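PDB 6LPH: suppressor of fused homolog from Drosophila melanogaster, which probably binds nuclear localization sequences and transcription factors and sequesters them, and is seen here as its N-terminal part, taken from a complex with Fu. Local coordinates for residues G84-V88 against H89-E93; R159-L162 against D163-T167; A176-P179 against Q180-C183; T247-N250 against L251-D254. All blocks are in the same frame, centred on the assembly; numbering follows the deposited sequence.

Interaction 1: residues G84-V88 against H89-E93; sequences GDERV and HLREE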
ATOM      1  N   GLY A  84      17.964   1.386 -12.983  1.00 19.64           N
ATOM      2  CA  GLY A  84      19.409   1.429 -12.836  1.00 22.24           C
ATOM      3  C   GLY A  84      20.120   2.450 -13.708  1.00 21.45           C
ATOM      4  O   GLY A  84      21.338   2.547 -13.642  1.00 25.15           O
ATOM      5  N   ASP A  85      19.377   3.220 -14.507  1.00 21.74           N
ATOM      6  CA  ASP A  85      20.002   4.143 -15.480  1.00 23.08           C
ATOM      7  C   ASP A  85      19.742   5.643 -15.232  1.00 20.97           C
ATOM      8  O   ASP A  85      19.967   6.479 -16.128  1.00 18.70           O
ATOM      9  CB  ASP A  85      19.610   3.755 -16.915  1.00 23.36           C
ATOM     10  CG  ASP A  85      18.106   3.855 -17.169  1.00 21.24           C
ATOM     11  OD1 ASP A  85      17.673   3.540 -18.299  1.00 26.82           O
ATOM     12  OD2 ASP A  85      17.355   4.221 -16.251  1.00 19.81           O
ATOM     13  N   GLU A  86      19.273   5.963 -14.023  1.00 17.96           N
ATOM     14  CA  GLU A  86      19.110   7.335 -13.541  1.00 19.46           C
ATOM     15  C   GLU A  86      17.985   8.077 -14.258  1.00 19.36           C
ATOM     16  O   GLU A  86      17.937   9.323 -14.245  1.00 21.85           O
ATOM     17  CB  GLU A  86      20.436   8.132 -13.581  1.00 22.25           C
ATOM     18  CG  GLU A  86      21.559   7.518 -12.752  1.00 24.79           C
ATOM     19  CD  GLU A  86      22.786   8.413 -12.605  1.00 31.58           C
ATOM     20  OE1 GLU A  86      23.079   8.867 -11.467  1.00 31.95           O
ATOM     21  OE2 GLU A  86      23.478   8.659 -13.618  1.00 32.50           O
ATOM     22  N   ARG A  87      17.080   7.331 -14.891  1.00 17.43           N
ATOM     23  CA  ARG A  87      15.931   7.994 -15.526  1.00 18.40           C
ATOM     24  C   ARG A  87      15.025   8.687 -14.486  1.00 17.51           C
ATOM     25  O   ARG A  87      14.374   9.682 -14.781  1.00 17.71           O
ATOM     26  CB  ARG A  87      15.139   7.022 -16.392  1.00 18.28           C
ATOM     27  CG  ARG A  87      14.392   5.954 -15.626  1.00 19.33           C
ATOM     28  CD  ARG A  87      13.688   5.057 -16.615  1.00 20.66           C
ATOM     29  NE  ARG A  87      14.641   4.190 -17.315  1.00 17.48           N
ATOM     30  CZ  ARG A  87      14.294   3.361 -18.300  1.00 19.67           C
ATOM     31  NH1 ARG A  87      13.027   3.283 -18.720  1.00 19.15           N
ATOM     32  NH2 ARG A  87      15.217   2.629 -18.889  1.00 21.56           N
ATOM     33  N   VAL A  88      14.987   8.145 -13.273  1.00 18.37           N
ATOM     34  CA  VAL A  88      14.283   8.783 -12.155  1.00 17.37           C
ATOM     35  C   VAL A  88      15.232   9.071 -10.979  1.00 18.36           C
ATOM     36  O   VAL A  88      15.227  10.177 -10.417  1.00 19.50           O
ATOM     37  CB  VAL A  88      13.101   7.914 -11.649  1.00 18.57           C
ATOM     38  CG1 VAL A  88      12.552   8.489 -10.336  1.00 18.10           C
ATOM     39  CG2 VAL A  88      11.979   7.816 -12.696  1.00 17.12           C
ATOM     40  N   HIS A  89      16.060   8.086 -10.634  1.00 17.17           N
ATOM     41  CA  HIS A  89      16.815   8.092  -9.392  1.00 18.68           C
ATOM     42  C   HIS A  89      18.270   8.234  -9.671  1.00 20.47           C
ATOM     43  O   HIS A  89      18.859   7.420 -10.369  1.00 21.77           O
ATOM     44  CB  HIS A  89      16.558   6.800  -8.598  1.00 18.97           C
ATOM     45  CG  HIS A  89      15.134   6.659  -8.091  1.00 17.01           C
ATOM     46  ND1 HIS A  89      14.652   7.388  -7.053  1.00 17.81           N
ATOM     47  CD2 HIS A  89      14.080   5.845  -8.523  1.00 14.67           C
ATOM     48  CE1 HIS A  89      13.357   7.057  -6.832  1.00 17.29           C
ATOM     49  NE2 HIS A  89      13.008   6.113  -7.732  1.00 15.18           N
ATOM     50  N   LEU A  90      18.863   9.294  -9.139  1.00 22.54           N
ATOM     51  CA  LEU A  90      20.275   9.579  -9.356  1.00 26.15           C
ATOM     52  C   LEU A  90      21.078   8.614  -8.502  1.00 25.05           C
ATOM     53  O   LEU A  90      20.718   8.348  -7.366  1.00 28.30           O
ATOM     54  CB  LEU A  90      20.586  11.039  -9.003  1.00 28.98           C
ATOM     55  CG  LEU A  90      19.865  12.121  -9.832  1.00 32.47           C
ATOM     56  CD1 LEU A  90      20.227  13.515  -9.328  1.00 33.61           C
ATOM     57  CD2 LEU A  90      20.093  12.011 -11.344  1.00 39.46           C
ATOM     58  N   ARG A  91      22.143   8.052  -9.045  1.00 28.31           N
ATOM     59  CA  ARG A  91      22.926   7.090  -8.283  1.00 28.88           C
ATOM     60  C   ARG A  91      24.171   7.721  -7.684  1.00 34.88           C
ATOM     61  O   ARG A  91      25.045   8.197  -8.400  1.00 38.31           O
ATOM     62  CB  ARG A  91      23.295   5.907  -9.151  1.00 29.90           C
ATOM     63  CG  ARG A  91      22.108   5.221  -9.804  1.00 31.12           C
ATOM     64  CD  ARG A  91      22.482   3.792 -10.148  1.00 36.32           C
ATOM     65  NE  ARG A  91      22.917   3.154  -8.915  1.00 44.16           N
ATOM     66  CZ  ARG A  91      22.661   1.896  -8.582  1.00 39.55           C
ATOM     67  NH1 ARG A  91      23.064   1.430  -7.404  1.00 35.70           N
ATOM     68  NH2 ARG A  91      21.965   1.115  -9.412  1.00 55.40           N
ATOM     69  N   GLU A  92      24.236   7.731  -6.360  0.70 34.56           N
ATOM     70  CA  GLU A  92      25.349   8.324  -5.653  0.70 36.52           C
ATOM     71  C   GLU A  92      26.344   7.239  -5.257  0.70 40.58           C
ATOM     72  O   GLU A  92      25.961   6.148  -4.838  0.70 33.57           O
ATOM     73  CB  GLU A  92      24.817   9.037  -4.419  0.70 41.80           C
ATOM     74  CG  GLU A  92      24.495  10.504  -4.624  0.70 46.14           C
ATOM     75  CD  GLU A  92      25.580  11.400  -4.069  0.70 51.57           C
ATOM     76  OE1 GLU A  92      26.344  10.934  -3.195  0.70 53.18           O
ATOM     77  OE2 GLU A  92      25.675  12.566  -4.496  0.70 38.79           O
ATOM     78  N   GLU A  93      27.630   7.526  -5.388  0.70 31.84           N
ATOM     79  CA  GLU A  93      28.629   6.575  -4.927  0.70 38.46           C
ATOM     80  C   GLU A  93      28.447   6.379  -3.428  0.70 38.56           C
ATOM     81  O   GLU A  93      28.168   7.326  -2.687  0.70 36.49           O
ATOM     82  CB  GLU A  93      30.045   7.056  -5.231  0.70 41.54           C
ATOM     83  CG  GLU A  93      31.097   5.972  -5.045  0.70 43.93           C
ATOM     84  CD  GLU A  93      32.456   6.524  -4.656  0.70 52.41           C
ATOM     85  OE1 GLU A  93      33.031   6.028  -3.657  0.70 63.05           O
ATOM     86  OE2 GLU A  93      32.951   7.452  -5.340  0.70 60.60           O
TER
HETATM   87  O   HOH W   1      18.649   4.974 -11.408  1.00 20.61           O

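Interaction 2: residues R159-L162 against D163-T167; sequences RKSL and DGSTT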
ATOM      1  N   ARG A 159      -4.710  13.306   7.039  1.00 14.38           N
ATOM      2  CA  ARG A 159      -5.899  14.135   7.335  1.00 16.83           C
ATOM      3  C   ARG A 159      -7.027  14.056   6.314  1.00 17.75           C
ATOM      4  O   ARG A 159      -7.659  15.065   6.028  1.00 19.38           O
ATOM      5  CB  ARG A 159      -5.528  15.630   7.561  1.00 16.97           C
ATOM      6  CG  ARG A 159      -4.495  15.862   8.655  1.00 15.96           C
ATOM      7  CD  ARG A 159      -4.985  15.353   9.997  1.00 14.42           C
ATOM      8  NE  ARG A 159      -4.083  15.762  11.054  1.00 13.81           N
ATOM      9  CZ  ARG A 159      -4.179  15.390  12.327  1.00 13.37           C
ATOM     10  NH1 ARG A 159      -5.131  14.538  12.727  1.00 16.58           N
ATOM     11  NH2 ARG A 159      -3.274  15.830  13.193  1.00 15.26           N
ATOM     12  N   LYS A 160      -7.257  12.884   5.730  1.00 17.78           N
ATOM     13  CA  LYS A 160      -8.438  12.666   4.884  1.00 20.12           C
ATOM     14  C   LYS A 160      -8.635  11.182   4.635  1.00 17.02           C
ATOM     15  O   LYS A 160      -7.667  10.401   4.630  1.00 16.14           O
ATOM     16  CB  LYS A 160      -8.379  13.455   3.571  1.00 23.57           C
ATOM     17  CG  LYS A 160      -7.123  13.232   2.778  1.00 24.11           C
ATOM     18  CD  LYS A 160      -6.758  14.406   1.864  1.00 25.17           C
ATOM     19  CE  LYS A 160      -5.453  14.095   1.122  1.00 28.03           C
ATOM     20  NZ  LYS A 160      -4.197  14.246   1.957  1.00 24.97           N
ATOM     21  N   SER A 161      -9.889  10.777   4.473  1.00 16.64           N
ATOM     22  CA  SER A 161     -10.196   9.371   4.299  1.00 16.55           C
ATOM     23  C   SER A 161      -9.359   8.814   3.171  1.00 16.56           C
ATOM     24  O   SER A 161      -9.210   9.430   2.112  1.00 16.09           O
ATOM     25  CB  SER A 161     -11.702   9.141   4.012  1.00 18.65           C
ATOM     26  OG  SER A 161     -12.083   9.827   2.841  1.00 20.15           O
ATOM     27  N   LEU A 162      -8.786   7.644   3.416  1.00 18.31           N
ATOM     28  CA  LEU A 162      -7.894   7.012   2.445  1.00 19.08           C
ATOM     29  C   LEU A 162      -8.608   6.690   1.124  1.00 18.64           C
ATOM     30  O   LEU A 162      -8.001   6.707   0.062  1.00 20.53           O
ATOM     31  CB  LEU A 162      -7.293   5.753   3.045  1.00 16.59           C
ATOM     32  CG  LEU A 162      -6.717   5.835   4.468  1.00 19.49           C
ATOM     33  CD1 LEU A 162      -6.000   4.508   4.724  1.00 18.60           C
ATOM     34  CD2 LEU A 162      -5.793   7.050   4.679  1.00 18.36           C
ATOM     35  N   ASP A 163      -9.903   6.409   1.204  1.00 17.83           N
ATOM     36  CA  ASP A 163     -10.663   6.037   0.030  1.00 17.38           C
ATOM     37  C   ASP A 163     -11.491   7.189  -0.527  1.00 19.66           C
ATOM     38  O   ASP A 163     -12.279   6.990  -1.457  1.00 21.68           O
ATOM     39  CB  ASP A 163     -11.573   4.834   0.340  1.00 19.25           C
ATOM     40  CG  ASP A 163     -12.551   5.096   1.501  1.00 18.89           C
ATOM     41  OD1 ASP A 163     -12.597   6.202   2.087  1.00 16.99           O
ATOM     42  OD2 ASP A 163     -13.287   4.152   1.841  1.00 21.91           O
ATOM     43  N   GLY A 164     -11.321   8.386   0.044  1.00 20.20           N
ATOM     44  CA  GLY A 164     -12.115   9.543  -0.358  1.00 19.56           C
ATOM     45  C   GLY A 164     -13.585   9.500   0.038  1.00 20.78           C
ATOM     46  O   GLY A 164     -14.362  10.371  -0.361  1.00 22.91           O
ATOM     47  N   SER A 165     -13.974   8.505   0.846  1.00 22.42           N
ATOM     48  CA  SER A 165     -15.336   8.432   1.404  1.00 21.34           C
ATOM     49  C   SER A 165     -15.557   9.516   2.472  1.00 22.71           C
ATOM     50  O   SER A 165     -14.587  10.022   3.078  1.00 20.49           O
ATOM     51  CB  SER A 165     -15.588   7.053   2.030  1.00 21.15           C
ATOM     52  OG  SER A 165     -14.894   6.912   3.283  1.00 19.81           O
ATOM     53  N   THR A 166     -16.825   9.843   2.713  1.00 23.32           N
ATOM     54  CA  THR A 166     -17.199  10.764   3.798  1.00 25.13           C
ATOM     55  C   THR A 166     -17.382  10.051   5.142  1.00 23.41           C
ATOM     56  O   THR A 166     -17.488  10.712   6.175  1.00 28.33           O
ATOM     57  CB  THR A 166     -18.479  11.607   3.494  1.00 28.29           C
ATOM     58  OG1 THR A 166     -19.656  10.780   3.485  1.00 31.98           O
ATOM     59  CG2 THR A 166     -18.368  12.372   2.170  1.00 29.79           C
ATOM     60  N   THR A 167     -17.425   8.719   5.135  1.00 21.98           N
ATOM     61  CA  THR A 167     -17.797   7.959   6.341  1.00 25.76           C
ATOM     62  C   THR A 167     -16.612   7.262   7.057  1.00 22.28           C
ATOM     63  O   THR A 167     -16.640   7.057   8.270  1.00 22.84           O
ATOM     64  CB  THR A 167     -18.866   6.905   6.032  1.00 26.30           C
ATOM     65  OG1 THR A 167     -18.397   6.073   4.966  1.00 26.30           O
ATOM     66  CG2 THR A 167     -20.195   7.580   5.616  1.00 26.40           C
TER

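Interaction 3: residues A176-P179 against Q180-C183; sequences AQDP and QLGC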
ATOM      1  N   ALA A 176       4.483   0.384   8.684  1.00 14.73           N
ATOM      2  CA  ALA A 176       4.985  -0.854   9.275  1.00 14.06           C
ATOM      3  C   ALA A 176       5.819  -1.594   8.249  1.00 14.03           C
ATOM      4  O   ALA A 176       5.756  -1.281   7.048  1.00 13.06           O
ATOM      5  CB  ALA A 176       3.816  -1.733   9.752  1.00 15.63           C
ATOM      6  N   GLN A 177       6.625  -2.553   8.714  1.00 16.09           N
ATOM      7  CA  GLN A 177       7.330  -3.413   7.786  1.00 15.86           C
ATOM      8  C   GLN A 177       6.300  -4.414   7.261  1.00 14.05           C
ATOM      9  O   GLN A 177       5.559  -4.987   8.044  1.00 15.22           O
ATOM     10  CB  GLN A 177       8.472  -4.160   8.462  1.00 17.08           C
ATOM     11  CG  GLN A 177       9.228  -4.992   7.430  1.00 19.81           C
ATOM     12  CD  GLN A 177      10.370  -5.746   8.037  1.00 25.98           C
ATOM     13  OE1 GLN A 177      10.428  -5.956   9.248  1.00 38.05           O
ATOM     14  NE2 GLN A 177      11.287  -6.156   7.207  1.00 32.34           N
ATOM     15  N   ASP A 178       6.236  -4.589   5.948  1.00 13.18           N
ATOM     16  CA  ASP A 178       5.387  -5.627   5.356  1.00 13.46           C
ATOM     17  C   ASP A 178       5.791  -7.022   5.886  1.00 14.30           C
ATOM     18  O   ASP A 178       6.912  -7.456   5.671  1.00 14.87           O
ATOM     19  CB  ASP A 178       5.436  -5.562   3.805  1.00 13.02           C
ATOM     20  CG  ASP A 178       4.412  -6.479   3.157  1.00 13.84           C
ATOM     21  OD1 ASP A 178       3.526  -5.941   2.463  1.00 13.83           O
ATOM     22  OD2 ASP A 178       4.473  -7.725   3.358  1.00 14.51           O
ATOM     23  N   PRO A 179       4.868  -7.721   6.575  1.00 14.97           N
ATOM     24  CA  PRO A 179       5.186  -8.986   7.247  1.00 16.90           C
ATOM     25  C   PRO A 179       5.603 -10.112   6.280  1.00 16.61           C
ATOM     26  O   PRO A 179       6.393 -10.978   6.650  1.00 19.22           O
ATOM     27  CB  PRO A 179       3.864  -9.346   7.966  1.00 17.81           C
ATOM     28  CG  PRO A 179       2.801  -8.662   7.168  1.00 17.79           C
ATOM     29  CD  PRO A 179       3.426  -7.393   6.645  1.00 15.31           C
ATOM     30  N   GLN A 180       5.062 -10.102   5.065  1.00 16.57           N
ATOM     31  CA  GLN A 180       5.382 -11.105   4.035  1.00 17.15           C
ATOM     32  C   GLN A 180       6.626 -10.719   3.265  1.00 16.66           C
ATOM     33  O   GLN A 180       7.493 -11.560   2.978  1.00 18.59           O
ATOM     34  CB  GLN A 180       4.271 -11.116   2.990  1.00 18.07           C
ATOM     35  CG  GLN A 180       3.475 -12.350   2.974  1.00 19.80           C
ATOM     36  CD  GLN A 180       2.316 -12.243   2.031  1.00 17.67           C
ATOM     37  OE1 GLN A 180       1.828 -11.137   1.730  1.00 16.87           O
ATOM     38  NE2 GLN A 180       1.860 -13.393   1.547  1.00 19.32           N
ATOM     39  N   LEU A 181       6.688  -9.450   2.878  1.00 15.32           N
ATOM     40  CA  LEU A 181       7.708  -9.041   1.899  1.00 17.19           C
ATOM     41  C   LEU A 181       9.025  -8.663   2.545  1.00 16.63           C
ATOM     42  O   LEU A 181      10.073  -8.853   1.941  1.00 17.38           O
ATOM     43  CB  LEU A 181       7.215  -7.918   0.994  1.00 15.84           C
ATOM     44  CG  LEU A 181       5.920  -8.232   0.233  1.00 16.24           C
ATOM     45  CD1 LEU A 181       5.587  -7.100  -0.716  1.00 15.52           C
ATOM     46  CD2 LEU A 181       6.038  -9.559  -0.497  1.00 17.68           C
ATOM     47  N   GLY A 182       8.951  -8.115   3.759  1.00 14.68           N
ATOM     48  CA  GLY A 182      10.150  -7.724   4.499  1.00 19.04           C
ATOM     49  C   GLY A 182      11.032  -6.738   3.735  1.00 18.46           C
ATOM     50  O   GLY A 182      10.562  -5.748   3.187  1.00 17.36           O
ATOM     51  N   CYS A 183      12.330  -7.015   3.691  1.00 17.35           N
ATOM     52  CA  CYS A 183      13.262  -6.103   3.047  1.00 18.77           C
ATOM     53  C   CYS A 183      14.170  -6.981   2.195  1.00 18.15           C
ATOM     54  O   CYS A 183      14.522  -8.069   2.618  1.00 19.12           O
ATOM     55  CB  CYS A 183      14.069  -5.334   4.110  1.00 20.97           C
ATOM     56  SG  CYS A 183      13.059  -4.447   5.351  1.00 35.50           S
TER

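Interaction 4: residues T247-N250 against L251-D254; sequences TLLN and LQDD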
ATOM      1  N   THR A 247      -4.612  -0.147  26.957  1.00 19.69           N
ATOM      2  CA  THR A 247      -3.521   0.415  26.166  1.00 24.76           C
ATOM      3  C   THR A 247      -3.233   1.888  26.476  1.00 25.88           C
ATOM      4  O   THR A 247      -2.125   2.360  26.225  1.00 30.17           O
ATOM      5  CB  THR A 247      -3.765   0.215  24.659  1.00 25.63           C
ATOM      6  OG1 THR A 247      -5.030   0.789  24.298  1.00 23.65           O
ATOM      7  CG2 THR A 247      -3.763  -1.314  24.314  1.00 25.76           C
ATOM      8  N   LEU A 248      -4.214   2.601  27.043  1.00 23.14           N
ATOM      9  CA  LEU A 248      -4.041   4.014  27.409  1.00 25.52           C
ATOM     10  C   LEU A 248      -2.999   4.229  28.506  1.00 27.37           C
ATOM     11  O   LEU A 248      -2.453   5.328  28.647  1.00 27.04           O
ATOM     12  CB  LEU A 248      -5.374   4.641  27.845  1.00 24.10           C
ATOM     13  CG  LEU A 248      -6.468   4.724  26.773  1.00 26.51           C
ATOM     14  CD1 LEU A 248      -7.837   4.890  27.398  1.00 29.53           C
ATOM     15  CD2 LEU A 248      -6.203   5.863  25.785  1.00 29.36           C
ATOM     16  N   LEU A 249      -2.721   3.183  29.281  1.00 28.69           N
ATOM     17  CA  LEU A 249      -1.791   3.304  30.414  1.00 30.68           C
ATOM     18  C   LEU A 249      -0.357   3.611  29.972  1.00 31.31           C
ATOM     19  O   LEU A 249       0.420   4.200  30.723  1.00 35.33           O
ATOM     20  CB  LEU A 249      -1.852   2.061  31.307  1.00 28.61           C
ATOM     21  CG  LEU A 249      -3.133   1.963  32.151  1.00 28.54           C
ATOM     22  CD1 LEU A 249      -3.175   0.672  32.952  1.00 23.45           C
ATOM     23  CD2 LEU A 249      -3.302   3.149  33.088  1.00 23.19           C
ATOM     24  N   ASN A 250      -0.037   3.245  28.738  1.00 32.63           N
ATOM     25  CA  ASN A 250       1.305   3.460  28.180  1.00 35.95           C
ATOM     26  C   ASN A 250       1.537   4.906  27.729  1.00 38.46           C
ATOM     27  O   ASN A 250       2.660   5.281  27.404  1.00 42.60           O
ATOM     28  CB  ASN A 250       1.550   2.511  26.998  1.00 34.76           C
ATOM     29  CG  ASN A 250       1.296   1.070  27.350  1.00 36.34           C
ATOM     30  OD1 ASN A 250       2.222   0.338  27.678  1.00 39.73           O
ATOM     31  ND2 ASN A 250       0.031   0.651  27.291  1.00 37.96           N
ATOM     32  N   LEU A 251       0.474   5.714  27.739  1.00 42.06           N
ATOM     33  CA  LEU A 251       0.493   7.044  27.126  1.00 34.30           C
ATOM     34  C   LEU A 251       0.778   8.206  28.085  1.00 36.38           C
ATOM     35  O   LEU A 251       0.972   9.338  27.640  1.00 37.23           O
ATOM     36  CB  LEU A 251      -0.832   7.303  26.407  1.00 32.91           C
ATOM     37  CG  LEU A 251      -1.390   6.233  25.467  1.00 32.81           C
ATOM     38  CD1 LEU A 251      -2.751   6.715  24.972  1.00 34.90           C
ATOM     39  CD2 LEU A 251      -0.455   5.918  24.303  1.00 31.83           C
ATOM     40  N   GLN A 252       0.782   7.928  29.387  1.00 37.82           N
ATOM     41  CA  GLN A 252       0.935   8.959  30.407  1.00 32.98           C
ATOM     42  C   GLN A 252       2.335   9.583  30.384  1.00 35.07           C
ATOM     43  O   GLN A 252       3.340   8.873  30.278  1.00 40.00           O
ATOM     44  CB  GLN A 252       0.629   8.370  31.787  1.00 30.80           C
ATOM     45  CG  GLN A 252      -0.799   7.839  31.941  1.00 41.86           C
ATOM     46  CD  GLN A 252      -0.939   6.756  33.011  1.00 47.14           C
ATOM     47  OE1 GLN A 252      -0.020   5.962  33.238  1.00 53.75           O
ATOM     48  NE2 GLN A 252      -2.111   6.700  33.657  1.00 47.00           N
ATOM     49  N   ASP A 253       2.400  10.910  30.451  1.00 42.78           N
ATOM     50  CA  ASP A 253       3.689  11.599  30.636  1.00 39.31           C
ATOM     51  C   ASP A 253       4.148  11.317  32.054  1.00 46.15           C
ATOM     52  O   ASP A 253       3.360  11.414  33.007  1.00 42.67           O
ATOM     53  CB  ASP A 253       3.560  13.114  30.476  1.00 39.51           C
ATOM     54  CG  ASP A 253       2.855  13.526  29.199  1.00 36.64           C
ATOM     55  OD1 ASP A 253       3.446  13.387  28.107  1.00 35.62           O
ATOM     56  OD2 ASP A 253       1.715  14.026  29.298  1.00 40.94           O
ATOM     57  N   ASP A 254       5.417  10.970  32.218  1.00 46.62           N
ATOM     58  CA  ASP A 254       5.893  10.761  33.576  1.00 55.18           C
ATOM     59  C   ASP A 254       6.758  11.895  34.078  1.00 53.13           C
ATOM     60  O   ASP A 254       7.781  12.237  33.483  1.00 66.39           O
ATOM     61  CB  ASP A 254       6.590   9.415  33.763  1.00 60.87           C
ATOM     62  CG  ASP A 254       6.152   8.717  35.037  1.00 58.79           C
ATOM     63  OD1 ASP A 254       5.798   9.415  36.023  1.00 60.34           O
ATOM     64  OD2 ASP A 254       6.145   7.469  35.047  1.00 62.15           O
TER

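Interaction 1: residues G84-V88 against H89-E93
Glu86 and His89 face each other across a bend of the backbone in the loop between strands 71-77 and 97-109: CA of Glu86 lies 3.2 Å from the carbonyl O of His89, its C-H aimed almost straight at that oxygen. A water ties the same two residues together, accepting from Glu86 N and donating to His89 O. Further out, the Glu86 side chain extends past His89 O, so that its OE1 reaches Leu90 CA and takes the amide N of Arg91 at 2.7 Å through the anti lone pair, with an N-H...O angle of 170°. The carboxylate thus holds the peptide beyond the bend, while the Arg91 guanidinium turns elsewhere: Arg91 NE stays 6.3 Å from Glu86 OE1. Arg91 CD comes to 3.9 Å from Gly84 O, and the bend at chi3 (57°) then directs NE and the guanidinium beyond it, an edge near Gly84 CA. Val88 CG1, in turn, rests over one face of the His89 imidazole, 3.6 Å from the ring centroid, a CH-pi contact offset toward the rim. NE2 of that ring is hydrogen-bonded to the carbonyl O of Gly78, just after strand 71-77. Without the ring, as with an alanine here, Gly78 O is likely to lose its donor and Val88 CG1 the face it covers. Within 84-88, Arg87 grips the Asp85 carboxylate side-on in a salt bridge, Arg87 NE 2.9 Å from Asp85 OD2 and NH2 on OD1. The exposed loop is thus held by polar bonds as well as charge: one carboxylate on a backbone N-H, another on a guanidinium, a water between.

Interaction 2: residues R159-L162 against D163-T167
Asp163 OD1, 3.6 Å from Ser161 CB across the turn, is gripped by two groups of Ser165. Ser165 OG donates to Asp163 OD1 at 2.7 Å from the syn side, and Ser165 N reaches Asp163 OD1 at 3.0 Å from above the carboxylate plane; both arrive from the same face. Across the turn, the Ser161 hydroxyl OG donates to the carbonyl O of Ser165 at 2.5 Å, a short bond lying in the carbonyl plane on a lone pair. The serine's chi1 of 59° sets OG between its own backbone N and carbonyl carbon, from where it can reach over the bend. The backbone here is a type I beta turn from Ser161 to Gly164, closed by Gly164 N donating to Ser161 O at 3.1 Å, and the bond from Ser165 N to Asp163 OD1 makes an Asx turn that overlaps its end. Gly164 takes a positive phi of 70°, a value that favours glycine, and this steers the chain round so that Ser165 comes back to face Ser161. The whole lies in the loop between strands 155-156 and 172-186. Ser165 OG, besides giving its proton to Asp163, accepts from Ser168 N, so one hydroxyl joins the Asx turn to the chain just beyond. Leu162, at the second position of the beta turn, sends its side chain away from these polar groups and into the protein, against Trp131 and Leu135 of helix 131-146 and Leu173 of strand 172-186.

Interaction 3: residues A176-P179 against Q180-C183
With CG anti to the backbone N (chi1 -171°), the Asp178 carboxylate swings over the following turn, and chi2 (117°) turns OD2 toward two successive amides. Leu181 N donates to Asp178 OD2 at 2.8 Å from above the carboxylate plane, while Gln180 N approaches Asp178 OD2 at 3.0 Å nearly in line with its C-O bond, though the N-H...O angle is only 132°. The Asp178 carbonyl O takes Gly182 N at 2.9 Å, so side chain and backbone of one residue bind three amides. A short loop here interrupts strand 172-186, the first arm of a beta hairpin with strand 189-199: Asp178 and Gly182 both pair with Phe193, and the three residues between them loop out, closed by that i to i+4 bond. Arg107 forms a salt bridge with Asp178 OD2 and donates to Gln180 OE1, while Thr105 and His73 are hydrogen-bonded to Asp178 OD1; this probably favours a charged carboxylate. Leu181 crosses the Asp178 side chain, Leu181 CG 3.5 Å from Asp178 OD2, before packing on Leu25 and Val28 of helix 16-28. Gln177, one residue earlier and fully extended, sets NE2 3.1 Å from Cys183 SG and 3.3 Å from Gly182 CA.

Interaction 4: residues T247-N250 against L251-D254
Leu251 lays its side chain back against the preceding turn, its CD1 meeting Leu248 CD2 at 3.6 Å as the two side chains pass at a slant. With CG anti to the carbonyl carbon (chi1 -48°), the Leu251 branch also lies close to the backbone it follows: its CG is 3.5 Å from Leu248 O. That same oxygen receives Leu251 N at 3.1 Å, an i to i+3 bond continuing the pattern of the 3-10 segment, with the donor above the carbonyl plane. Asn250 folds its amide back along the turn, and ND2 donates to Thr247 O at 3.0 Å, nearly straight at 171°; the weak bond from Asn250 N goes to the same oxygen. Helix 240-243 supplies Phe241, touched by both leucines, and Leu251 reaches on to Gln206 and Trp210 of helix 201-219. A serine in place of Leu251 would probably leave Leu248 CD2, Phe241 and Trp210 without the branch that fills the space among them. Beyond the turn, Arg209 of helix 201-219 binds both Leu251 O and Asp253 OD1. The C-terminal tail is thus joined to helix 201-219 by two kinds of chemistry, leucine packing at the turn and arginine bonds just after it.

In the fold
The four contacts follow one another along the chain and none touches another. Interaction 3, centred about 9 Å from the chain's centre, interrupts a strand of the mixed sheet. Interactions 1 and 2 sit in surface loops that lead into strands 97-109 and 172-186; their centres are about 35 Å apart. Interaction 2 and interaction 3 lie on opposite sides of the chain's centre, about 12 Å apart at their nearest atoms, with strand 172-186 running from one toward the other. Strand 97-109, which follows the loop of interaction 1, carries Arg107 to interaction 3. Interaction 4, near the C-terminal end, is about 45 Å from interaction 1 between centres.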